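Local atomic coordinates of WA352 (Oryza sativa subsp. indica, PDB entry 5ZT3), a protein that has been linked to cytoplasmic male sterility in rice and is a mitochondrial protein, represented here by a compact all-helical piece of the longer chain. Residues A[27-32]-A[53-58]; A[59-64]-A[100-105]; A[65-70]-A[77-82]; A[34-39]-A[93-98]. One frame throughout, in Å; residues are numbered along the deposited sequence.

Interaction 1 (A[27-32]-A[53-58]); sequences DSVQSI and IQAEDL
Ala55 of the long helix 45-72 lies between Val29 and Ile32, whose methyls meet its CB in an apolar helix-helix contact. The start of helix 29-37 comes up against the middle of the longer helix, as in a small all-helical domain. Ala55 CB points toward the other segment, and Ile32 CG2 reaches it at 3.8 Å. Val29 contributes its carbonyl as well as a methyl: Val29 O stands 3.5 Å from Ala55 CB. A residue as small as alanine suits this place, because the backbones are close here, with Val29 CA and Ala55 CA only 5.4 Å apart.

The branched side chains widen the contact on both sides of the alanine. Val29 CG1, anti to the backbone N (chi1 173°), touches the aliphatic CG of Glu56, while Ile32 CG2 also meets Leu58 CD1. Glu56 lends only its CG; its chain runs on extended, and its carboxylate forms a salt bridge with Arg52, one turn earlier. Outside the two segments, Phe59 packs on both Val29 and Ile32, and Leu58 continues onto Leu98 and Leu101 of helix 98-111.

The start of helix 29-37, which carries Val29 and Ile32, is closed by a capping box. Ser28 is the N-cap; its short hydroxyl side chain can accept from an N-H of the first turn that has no carbonyl before it in the helix. Ser31 N donates to Ser28 OG at 3.0 Å, and Ser28 N returns a nearly straight bond to Ser31 OG, 2.9 Å long with an N-H...O angle of 173°.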
# COMPACT_ATOMS: atom_id res chain seq x y z
N ASP A 27 -3.25 5.37 -4.32
CA ASP A 27 -3.53 4.10 -4.98
C ASP A 27 -5.01 3.80 -4.92
O ASP A 27 -5.76 4.36 -4.12
CB ASP A 27 -2.79 2.92 -4.31
CG ASP A 27 -1.42 2.67 -4.91
OD1 ASP A 27 -1.04 3.40 -5.85
OD2 ASP A 27 -0.74 1.74 -4.45
N SER A 28 -5.43 2.88 -5.79
CA SER A 28 -6.75 2.28 -5.73
C SER A 28 -6.58 0.79 -5.97
O SER A 28 -5.50 0.33 -6.37
CB SER A 28 -7.65 2.87 -6.83
OG SER A 28 -7.09 2.60 -8.10
N VAL A 29 -7.64 0.02 -5.74
CA VAL A 29 -7.61 -1.39 -6.13
C VAL A 29 -7.22 -1.52 -7.60
O VAL A 29 -6.36 -2.34 -7.96
CB VAL A 29 -8.97 -2.06 -5.85
CG1 VAL A 29 -8.99 -3.48 -6.41
CG2 VAL A 29 -9.27 -2.06 -4.35
N GLN A 30 -7.81 -0.69 -8.46
CA GLN A 30 -7.54 -0.80 -9.89
C GLN A 30 -6.09 -0.48 -10.22
O GLN A 30 -5.47 -1.16 -11.05
CB GLN A 30 -8.49 0.09 -10.68
CG GLN A 30 -9.87 -0.50 -10.86
CD GLN A 30 -10.81 0.44 -11.59
OE1 GLN A 30 -10.60 1.65 -11.61
NE2 GLN A 30 -11.84 -0.12 -12.22
N SER A 31 -5.51 0.54 -9.57
CA SER A 31 -4.13 0.88 -9.90
C SER A 31 -3.17 -0.21 -9.42
O SER A 31 -2.19 -0.51 -10.10
CB SER A 31 -3.75 2.27 -9.37
OG SER A 31 -3.56 2.27 -7.97
N ILE A 32 -3.46 -0.83 -8.27
CA ILE A 32 -2.64 -1.95 -7.82
C ILE A 32 -2.79 -3.14 -8.76
O ILE A 32 -1.81 -3.81 -9.09
CB ILE A 32 -2.99 -2.31 -6.36
CG1 ILE A 32 -2.62 -1.16 -5.44
CG2 ILE A 32 -2.31 -3.61 -5.94
CD1 ILE A 32 -3.23 -1.28 -4.05
N ILE A 53 -8.26 -10.13 -6.94
CA ILE A 53 -8.31 -10.65 -5.58
C ILE A 53 -7.07 -10.21 -4.80
O ILE A 53 -7.16 -9.76 -3.65
CB ILE A 53 -8.44 -12.18 -5.62
CG1 ILE A 53 -9.81 -12.58 -6.17
CG2 ILE A 53 -8.21 -12.78 -4.24
CD1 ILE A 53 -9.93 -14.04 -6.52
N GLN A 54 -5.90 -10.32 -5.42
CA GLN A 54 -4.67 -9.91 -4.75
C GLN A 54 -4.65 -8.41 -4.51
O GLN A 54 -4.19 -7.95 -3.45
CB GLN A 54 -3.47 -10.35 -5.58
CG GLN A 54 -3.37 -11.86 -5.69
CD GLN A 54 -2.47 -12.33 -6.82
OE1 GLN A 54 -2.17 -11.58 -7.75
NE2 GLN A 54 -2.04 -13.59 -6.74
N ALA A 55 -5.14 -7.62 -5.47
CA ALA A 55 -5.13 -6.17 -5.32
C ALA A 55 -6.05 -5.72 -4.21
O ALA A 55 -5.72 -4.79 -3.46
CB ALA A 55 -5.52 -5.49 -6.63
N GLU A 56 -7.21 -6.36 -4.06
CA GLU A 56 -8.12 -6.01 -2.98
C GLU A 56 -7.46 -6.25 -1.63
O GLU A 56 -7.57 -5.43 -0.71
CB GLU A 56 -9.41 -6.83 -3.10
CG GLU A 56 -10.35 -6.37 -4.19
CD GLU A 56 -11.55 -7.29 -4.34
OE1 GLU A 56 -11.56 -8.34 -3.66
OE2 GLU A 56 -12.46 -6.97 -5.13
N ASP A 57 -6.74 -7.37 -1.50
CA ASP A 57 -6.10 -7.68 -0.22
C ASP A 57 -4.99 -6.70 0.09
O ASP A 57 -4.86 -6.22 1.22
CB ASP A 57 -5.54 -9.11 -0.24
CG ASP A 57 -6.62 -10.18 -0.15
OD1 ASP A 57 -7.80 -9.83 0.08
OD2 ASP A 57 -6.28 -11.37 -0.29
N LEU A 58 -4.18 -6.37 -0.92
CA LEU A 58 -3.10 -5.41 -0.72
C LEU A 58 -3.65 -4.04 -0.35
O LEU A 58 -3.17 -3.39 0.58
CB LEU A 58 -2.22 -5.32 -1.97
CG LEU A 58 -1.32 -6.51 -2.29
CD1 LEU A 58 -0.74 -6.33 -3.68
CD2 LEU A 58 -0.22 -6.67 -1.25

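Interaction 2 (A[59-64]-A[100-105]); sequences FELKVE and RLHQML
The imidazole of His102 presents one face to the isobutyl group of Leu61, the two side chains crossing at about a right angle. Leu61 CD2 lies above this face and toward its rim, 3.8 Å from His102 CE1. Leu61 CD1 is modelled over the same face, as a CH-pi contact, but it stands closer to His102 CD2 than two carbons can, so that part of the model is doubtful. His102 CG is anti to the carbonyl carbon (chi1 -83°), which starts the ring off beside the backbone N; the ring itself is at the exposed border. Phe59 starts away from helix 98-111; Val63 CG2 lies over one face of its ring, toward the rim, and Tyr18 meets it edge-to-face.

Further in, leucines take over. Leu61 CD2 meets Leu105 CD2 at 3.8 Å, and CD1, as modelled, lies near Leu101 CB, a contact as doubtful as its place over the ring. Leucine's two methyls let one side chain meet an aromatic face and a neighbouring leucine at once. This is helix-helix packing at a shallow angle: the local axes of 59-64 and 100-105 run nearly parallel, 9.9 Å apart with a crossing angle of 22°, close to one of the values expected for ridges-into-grooves packing. Ile65, one turn beyond Leu61, packs on both Leu101 and Leu105.

The two charged residues take part through their carbon chains. Glu64 offers CB to Leu105 CD2 at 4.0 Å before its chain bends at chi2, carrying the carboxylate away. Lys62 passes CG by Leu101 CD1 at 4.3 Å; its extended chain carries NZ on to salt bridges with Glu95 and Asp27.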
# COMPACT_ATOMS: atom_id res chain seq x y z
N PHE A 59 -4.69 -3.60 -1.07
CA PHE A 59 -5.20 -2.24 -0.86
C PHE A 59 -5.75 -2.08 0.55
O PHE A 59 -5.48 -1.08 1.22
CB PHE A 59 -6.28 -1.92 -1.89
CG PHE A 59 -6.77 -0.49 -1.83
CD1 PHE A 59 -5.93 0.56 -2.15
CD2 PHE A 59 -8.07 -0.21 -1.47
CE1 PHE A 59 -6.38 1.87 -2.09
CE2 PHE A 59 -8.53 1.10 -1.42
CZ PHE A 59 -7.68 2.14 -1.75
N GLU A 60 -6.54 -3.06 1.01
CA GLU A 60 -7.12 -2.95 2.34
C GLU A 60 -6.04 -2.81 3.40
O GLU A 60 -6.16 -2.00 4.33
CB GLU A 60 -8.01 -4.16 2.62
CG GLU A 60 -8.63 -4.15 4.01
CD GLU A 60 -9.91 -4.96 4.09
OE1 GLU A 60 -10.03 -5.94 3.33
OE2 GLU A 60 -10.79 -4.61 4.91
N LEU A 61 -4.96 -3.58 3.27
CA LEU A 61 -3.86 -3.49 4.23
C LEU A 61 -3.12 -2.16 4.11
O LEU A 61 -2.77 -1.54 5.12
CB LEU A 61 -2.88 -4.64 4.02
CG LEU A 61 -3.00 -5.83 4.97
CD1 LEU A 61 -1.96 -6.83 4.61
CD2 LEU A 61 -2.83 -5.39 6.40
N LYS A 62 -2.83 -1.73 2.88
CA LYS A 62 -2.16 -0.45 2.69
C LYS A 62 -2.95 0.67 3.33
O LYS A 62 -2.37 1.56 3.97
CB LYS A 62 -2.00 -0.15 1.21
CG LYS A 62 -0.96 -0.96 0.51
CD LYS A 62 -0.76 -0.35 -0.87
CE LYS A 62 0.02 -1.27 -1.75
NZ LYS A 62 0.36 -0.58 -3.02
N VAL A 63 -4.27 0.66 3.18
CA VAL A 63 -5.10 1.72 3.75
C VAL A 63 -4.98 1.73 5.27
O VAL A 63 -4.87 2.79 5.89
CB VAL A 63 -6.55 1.61 3.27
CG1 VAL A 63 -7.45 2.58 4.02
CG2 VAL A 63 -6.62 1.88 1.77
N GLU A 64 -4.96 0.55 5.89
CA GLU A 64 -4.81 0.52 7.34
C GLU A 64 -3.48 1.11 7.77
O GLU A 64 -3.41 1.87 8.74
CB GLU A 64 -4.97 -0.91 7.87
CG GLU A 64 -6.40 -1.43 7.75
CD GLU A 64 -7.43 -0.44 8.28
OE1 GLU A 64 -7.23 0.07 9.41
OE2 GLU A 64 -8.40 -0.15 7.55
N ARG A 100 4.64 -9.18 4.46
CA ARG A 100 5.47 -8.08 4.96
C ARG A 100 4.61 -6.89 5.38
O ARG A 100 4.88 -6.25 6.40
CB ARG A 100 6.51 -7.68 3.91
CG ARG A 100 7.17 -6.30 4.12
CD ARG A 100 7.92 -6.17 5.45
NE ARG A 100 8.53 -7.41 5.87
CZ ARG A 100 9.71 -7.86 5.45
NH1 ARG A 100 10.41 -7.19 4.54
NH2 ARG A 100 10.18 -9.03 5.91
N LEU A 101 3.57 -6.59 4.60
CA LEU A 101 2.65 -5.52 5.00
C LEU A 101 1.98 -5.85 6.32
O LEU A 101 1.83 -4.98 7.18
CB LEU A 101 1.62 -5.28 3.89
CG LEU A 101 2.11 -4.63 2.59
CD1 LEU A 101 0.97 -4.61 1.58
CD2 LEU A 101 2.63 -3.22 2.84
N HIS A 102 1.58 -7.12 6.52
CA HIS A 102 1.03 -7.50 7.81
C HIS A 102 2.04 -7.31 8.93
O HIS A 102 1.69 -6.82 10.02
CB HIS A 102 0.52 -8.95 7.79
CG HIS A 102 -0.86 -9.10 7.23
ND1 HIS A 102 -2.00 -8.93 7.99
CD2 HIS A 102 -1.28 -9.42 5.98
CE1 HIS A 102 -3.06 -9.12 7.23
NE2 HIS A 102 -2.66 -9.42 6.01
N GLN A 103 3.30 -7.66 8.69
CA GLN A 103 4.34 -7.46 9.70
C GLN A 103 4.50 -5.98 10.03
O GLN A 103 4.64 -5.60 11.20
CB GLN A 103 5.66 -8.06 9.22
CG GLN A 103 6.81 -7.89 10.21
CD GLN A 103 8.12 -8.44 9.68
OE1 GLN A 103 8.25 -8.75 8.49
NE2 GLN A 103 9.11 -8.55 10.55
N MET A 104 4.48 -5.12 9.00
CA MET A 104 4.61 -3.69 9.22
C MET A 104 3.44 -3.14 10.03
O MET A 104 3.64 -2.35 10.97
CB MET A 104 4.72 -2.99 7.86
CG MET A 104 6.01 -3.34 7.13
SD MET A 104 6.02 -2.94 5.38
CE MET A 104 5.72 -1.19 5.46
N LEU A 105 2.22 -3.55 9.69
CA LEU A 105 1.05 -3.09 10.44
C LEU A 105 1.11 -3.56 11.89
O LEU A 105 0.82 -2.78 12.81
CB LEU A 105 -0.23 -3.56 9.77
CG LEU A 105 -1.51 -3.09 10.47
CD1 LEU A 105 -1.58 -1.58 10.49
CD2 LEU A 105 -2.75 -3.68 9.81

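Interaction 3 (A[65-70]-A[77-82]); sequences IIRKMA and DWMGWG
Met69 lies over one face of the Trp78 indole, with CB above the centre of the ring system and 3.6 Å from the centroid of the five-membered ring, a CH-pi contact. Beyond CB the methionine chain bends twice, at chi2 (-61°) and at chi3 (-59°). The second bend brings its terminal methyl back to the ring, Met69 CE coming within 3.6 Å of Trp78 CZ2. The sulfur stands obliquely, 5.1 Å from the centroid of the six-membered ring, a Met-aromatic contact. An unbranched, flexible thioether suits this place, since it can fold along a large flat surface.

Trp78 CB rests on Ala70, 3.8 Å from Ala70 CB; the small alanine lets the tryptophan backbone approach closely. The indole nitrogen is satisfied by His73 ND1, in the connection between the helices. Ile66 CG1 lies at the edge of the indole, near its plane, while its CG2 branch, anti to the backbone N, lies 3.3 Å from Trp78 O and 3.9 Å from Met79 SD. Its CD1 reaches the backbone carbonyl carbon of Gly82, which with no side chain can sit near the isoleucine.

Met79 also bends twice, at chi2 and chi3, and its CE lies at the edge of the Arg67 guanidinium, near the plane, in an exposed part of the contact. Asp77 is the N-cap of the short helix, through a weak bond from Gly80 N to Asp77 OD1. The antiparallel pairing of Ala70 with Trp78 and Ile66 with Gly82 is that of a helical hairpin whose second arm is a single-turn helix.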
# COMPACT_ATOMS: atom_id res chain seq x y z
N ILE A 65 -2.41 0.80 7.05
CA ILE A 65 -1.10 1.35 7.37
C ILE A 65 -1.08 2.86 7.15
O ILE A 65 -0.57 3.62 7.98
CB ILE A 65 0.00 0.65 6.55
CG1 ILE A 65 0.15 -0.81 6.98
CG2 ILE A 65 1.33 1.38 6.67
CD1 ILE A 65 0.94 -1.64 5.98
N ILE A 66 -1.62 3.30 6.02
CA ILE A 66 -1.62 4.72 5.67
C ILE A 66 -2.39 5.53 6.69
O ILE A 66 -1.94 6.60 7.13
CB ILE A 66 -2.16 4.90 4.24
CG1 ILE A 66 -1.15 4.37 3.22
CG2 ILE A 66 -2.52 6.35 3.96
CD1 ILE A 66 -1.76 4.14 1.83
N ARG A 67 -3.57 5.04 7.10
CA ARG A 67 -4.36 5.78 8.08
C ARG A 67 -3.64 5.83 9.42
O ARG A 67 -3.67 6.85 10.11
CB ARG A 67 -5.75 5.17 8.20
CG ARG A 67 -6.65 5.58 7.03
CD ARG A 67 -8.06 5.00 7.13
NE ARG A 67 -8.93 5.74 8.04
CZ ARG A 67 -9.29 7.02 7.89
NH1 ARG A 67 -10.07 7.60 8.79
NH2 ARG A 67 -8.88 7.73 6.84
N LYS A 68 -2.99 4.73 9.82
CA LYS A 68 -2.20 4.74 11.06
C LYS A 68 -1.07 5.76 10.98
O LYS A 68 -0.88 6.58 11.89
CB LYS A 68 -1.65 3.34 11.30
CG LYS A 68 -0.81 3.20 12.56
CD LYS A 68 -1.67 3.32 13.80
CE LYS A 68 -0.98 2.69 15.00
NZ LYS A 68 -1.82 2.75 16.23
N MET A 69 -0.31 5.73 9.88
CA MET A 69 0.82 6.65 9.74
C MET A 69 0.36 8.10 9.63
O MET A 69 1.10 9.01 10.04
CB MET A 69 1.65 6.29 8.51
CG MET A 69 2.50 5.03 8.67
SD MET A 69 3.71 5.15 10.01
CE MET A 69 4.68 6.57 9.50
N ALA A 70 -0.82 8.34 9.05
CA ALA A 70 -1.28 9.71 8.88
C ALA A 70 -1.36 10.42 10.22
O ALA A 70 -0.99 11.60 10.33
CB ALA A 70 -2.64 9.73 8.18
N ASP A 77 2.64 13.42 3.98
CA ASP A 77 1.42 13.44 3.17
C ASP A 77 0.97 12.00 2.92
O ASP A 77 1.05 11.46 1.82
CB ASP A 77 1.62 14.22 1.89
CG ASP A 77 0.31 14.53 1.19
OD1 ASP A 77 -0.75 14.01 1.63
OD2 ASP A 77 0.33 15.28 0.19
N TRP A 78 0.47 11.39 4.00
CA TRP A 78 0.08 9.98 3.98
C TRP A 78 -1.19 9.76 3.16
O TRP A 78 -1.23 8.87 2.29
CB TRP A 78 -0.03 9.46 5.42
CG TRP A 78 1.34 9.18 5.91
CD1 TRP A 78 2.13 9.97 6.71
CD2 TRP A 78 2.14 8.08 5.51
NE1 TRP A 78 3.37 9.39 6.85
CE2 TRP A 78 3.40 8.22 6.13
CE3 TRP A 78 1.90 6.95 4.72
CZ2 TRP A 78 4.42 7.30 5.95
CZ3 TRP A 78 2.92 6.04 4.53
CH2 TRP A 78 4.16 6.21 5.14
N MET A 79 -2.21 10.59 3.36
CA MET A 79 -3.44 10.41 2.60
C MET A 79 -3.27 10.74 1.12
O MET A 79 -4.03 10.23 0.30
CB MET A 79 -4.59 11.21 3.22
CG MET A 79 -4.98 10.74 4.62
SD MET A 79 -5.37 8.97 4.70
CE MET A 79 -6.88 8.90 3.76
N GLY A 80 -2.28 11.56 0.76
CA GLY A 80 -2.08 11.88 -0.64
C GLY A 80 -1.09 10.97 -1.35
O GLY A 80 -1.31 10.61 -2.51
N TRP A 81 -0.02 10.57 -0.66
CA TRP A 81 1.09 9.89 -1.31
C TRP A 81 1.58 8.67 -0.53
O TRP A 81 2.61 8.08 -0.90
CB TRP A 81 2.26 10.87 -1.51
CG TRP A 81 1.95 11.99 -2.45
CD1 TRP A 81 1.61 13.26 -2.12
CD2 TRP A 81 1.96 11.92 -3.87
NE1 TRP A 81 1.41 14.00 -3.26
CE2 TRP A 81 1.61 13.20 -4.35
CE3 TRP A 81 2.23 10.90 -4.79
CZ2 TRP A 81 1.53 13.49 -5.71
CZ3 TRP A 81 2.14 11.19 -6.15
CH2 TRP A 81 1.79 12.48 -6.59
N GLY A 82 0.86 8.25 0.51
CA GLY A 82 1.34 7.19 1.37
C GLY A 82 1.56 5.86 0.66
O GLY A 82 2.45 5.10 1.05

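Interaction 4 (A[34-39]-A[93-98]); sequences RRLLGT and TGEEDL
Arg35 NH1 and Glu95 OE1 form a salt bridge, the oxygen lying at the edge of the guanidinium and near its plane. The modelled separation of 2.5 Å is very short and doubtful, but the guanidinium and carboxylate are nearly coplanar, 26° apart. As modelled, NH1 meets OE1 nearly along its C-O bond, with a bend at the hydrogen (133°). Each group has a second partner: Arg35 NH2 pairs with Asp27, its strongest polar partner, and Glu95 OE2 with Lys62. Such sharing would be expected to favour the charged forms of these residues, most of them buried.

The backbone is bridged by water 1, which donates to Arg35 O at 2.8 Å and to Thr93 O at 3.2 Å. Beside it Thr93 packs its methyl on the helix, CG2 lying 3.9 Å from Leu36 CA. Leu36 CD2, 3.9 Å from Glu95 CG, lines the aliphatic part of the glutamate, leaving the carboxylate to Arg35 through OE1 and Lys62 through OE2. The threonine hydroxyl, set between backbone N and carbonyl carbon (chi1 63°), accepts from Glu95 N at 3.1 Å. This is an ST turn in the loop before helix 98-111, next to that salt-bridge cluster.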
# COMPACT_ATOMS: atom_id res chain seq x y z
N ARG A 34 -3.42 -3.07 -11.92
CA ARG A 34 -2.63 -2.76 -13.11
C ARG A 34 -1.15 -3.03 -12.87
O ARG A 34 -0.46 -3.59 -13.74
CB ARG A 34 -2.88 -1.30 -13.50
CG ARG A 34 -2.16 -0.80 -14.73
CD ARG A 34 -2.83 0.48 -15.25
NE ARG A 34 -2.66 1.63 -14.35
CZ ARG A 34 -3.61 2.10 -13.54
NH1 ARG A 34 -4.80 1.53 -13.50
NH2 ARG A 34 -3.35 3.15 -12.77
N ARG A 35 -0.63 -2.66 -11.70
CA ARG A 35 0.77 -2.94 -11.40
C ARG A 35 1.04 -4.44 -11.30
O ARG A 35 2.05 -4.92 -11.81
CB ARG A 35 1.24 -2.18 -10.16
CG ARG A 35 1.38 -0.68 -10.39
CD ARG A 35 1.65 0.08 -9.10
NE ARG A 35 0.61 1.08 -8.92
CZ ARG A 35 -0.08 1.20 -7.80
NH1 ARG A 35 0.18 0.41 -6.77
NH2 ARG A 35 -1.03 2.13 -7.70
N LEU A 36 0.13 -5.19 -10.67
CA LEU A 36 0.30 -6.64 -10.58
C LEU A 36 0.30 -7.28 -11.96
O LEU A 36 1.02 -8.26 -12.18
CB LEU A 36 -0.78 -7.26 -9.70
CG LEU A 36 -0.76 -6.84 -8.24
CD1 LEU A 36 -1.95 -7.44 -7.50
CD2 LEU A 36 0.56 -7.25 -7.60
N LEU A 37 -0.50 -6.76 -12.88
CA LEU A 37 -0.54 -7.31 -14.23
C LEU A 37 0.75 -7.03 -15.01
O LEU A 37 1.06 -7.78 -15.94
CB LEU A 37 -1.77 -6.80 -14.97
CG LEU A 37 -3.10 -7.39 -14.50
CD1 LEU A 37 -4.28 -6.59 -15.04
CD2 LEU A 37 -3.22 -8.85 -14.92
N GLY A 38 1.49 -5.99 -14.66
CA GLY A 38 2.80 -5.78 -15.26
C GLY A 38 2.72 -5.54 -16.75
O GLY A 38 1.95 -4.69 -17.23
N THR A 39 3.50 -6.30 -17.51
CA THR A 39 3.53 -6.18 -18.96
C THR A 39 2.46 -7.03 -19.64
O THR A 39 2.43 -7.10 -20.88
CB THR A 39 4.91 -6.54 -19.50
OG1 THR A 39 5.20 -7.91 -19.17
CG2 THR A 39 5.97 -5.66 -18.87
N THR A 93 6.81 -6.65 -9.30
CA THR A 93 5.80 -5.65 -9.62
C THR A 93 6.05 -4.31 -8.95
O THR A 93 5.44 -3.31 -9.36
CB THR A 93 4.42 -6.13 -9.14
OG1 THR A 93 4.44 -6.27 -7.72
CG2 THR A 93 4.06 -7.47 -9.79
N GLY A 94 6.92 -4.26 -7.95
CA GLY A 94 7.06 -3.08 -7.11
C GLY A 94 6.10 -3.03 -5.94
O GLY A 94 6.25 -2.16 -5.07
N GLU A 95 5.13 -3.93 -5.88
CA GLU A 95 4.26 -4.04 -4.72
C GLU A 95 4.97 -4.80 -3.61
O GLU A 95 5.78 -5.69 -3.85
CB GLU A 95 2.97 -4.78 -5.09
CG GLU A 95 2.02 -3.99 -5.98
CD GLU A 95 1.43 -2.77 -5.28
OE1 GLU A 95 1.26 -1.73 -5.95
OE2 GLU A 95 1.15 -2.85 -4.07
N GLU A 96 4.65 -4.43 -2.38
CA GLU A 96 5.18 -5.13 -1.23
C GLU A 96 4.49 -6.48 -1.07
O GLU A 96 3.35 -6.68 -1.50
CB GLU A 96 4.98 -4.29 0.03
CG GLU A 96 5.67 -4.81 1.29
CD GLU A 96 7.16 -5.02 1.11
OE1 GLU A 96 7.54 -6.09 0.59
OE2 GLU A 96 7.95 -4.13 1.49
N ASP A 97 5.22 -7.43 -0.48
CA ASP A 97 4.67 -8.74 -0.17
C ASP A 97 3.58 -8.62 0.90
O ASP A 97 3.70 -7.85 1.85
CB ASP A 97 5.81 -9.63 0.32
CG ASP A 97 5.34 -10.91 0.96
OD1 ASP A 97 5.32 -10.98 2.21
OD2 ASP A 97 5.00 -11.86 0.21
N LEU A 98 2.50 -9.40 0.73
CA LEU A 98 1.35 -9.29 1.63
C LEU A 98 1.75 -9.54 3.09
O LEU A 98 1.37 -8.79 3.99
CB LEU A 98 0.25 -10.25 1.19
CG LEU A 98 -1.08 -10.15 1.93
CD1 LEU A 98 -1.82 -8.86 1.61
CD2 LEU A 98 -1.94 -11.36 1.62
O HOH W 1 4.42 -3.53 -12.43

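Overall arrangement
Helix 45-72 runs through interactions 1, 2 and 3, which take successive lengths of it, while interaction 4 ties helix 29-37 to the loop before helix 98-111. Interaction 1 is the buried one and purely apolar across its segments; interactions 2 and 3 are partly buried, grading from leucines, isoleucine and tryptophan to exposed His102, Arg67 and Met79. Interaction 4 differs in relying on charge and a bridging water. Lys62 of interaction 2 connects the chemistry, pairing with Asp27 of interaction 1 and Glu95 of interaction 4. Ile65 joins interactions 2 and 3 by packing, whereas interactions 3 and 4, with centres about 20 Å apart, do not touch.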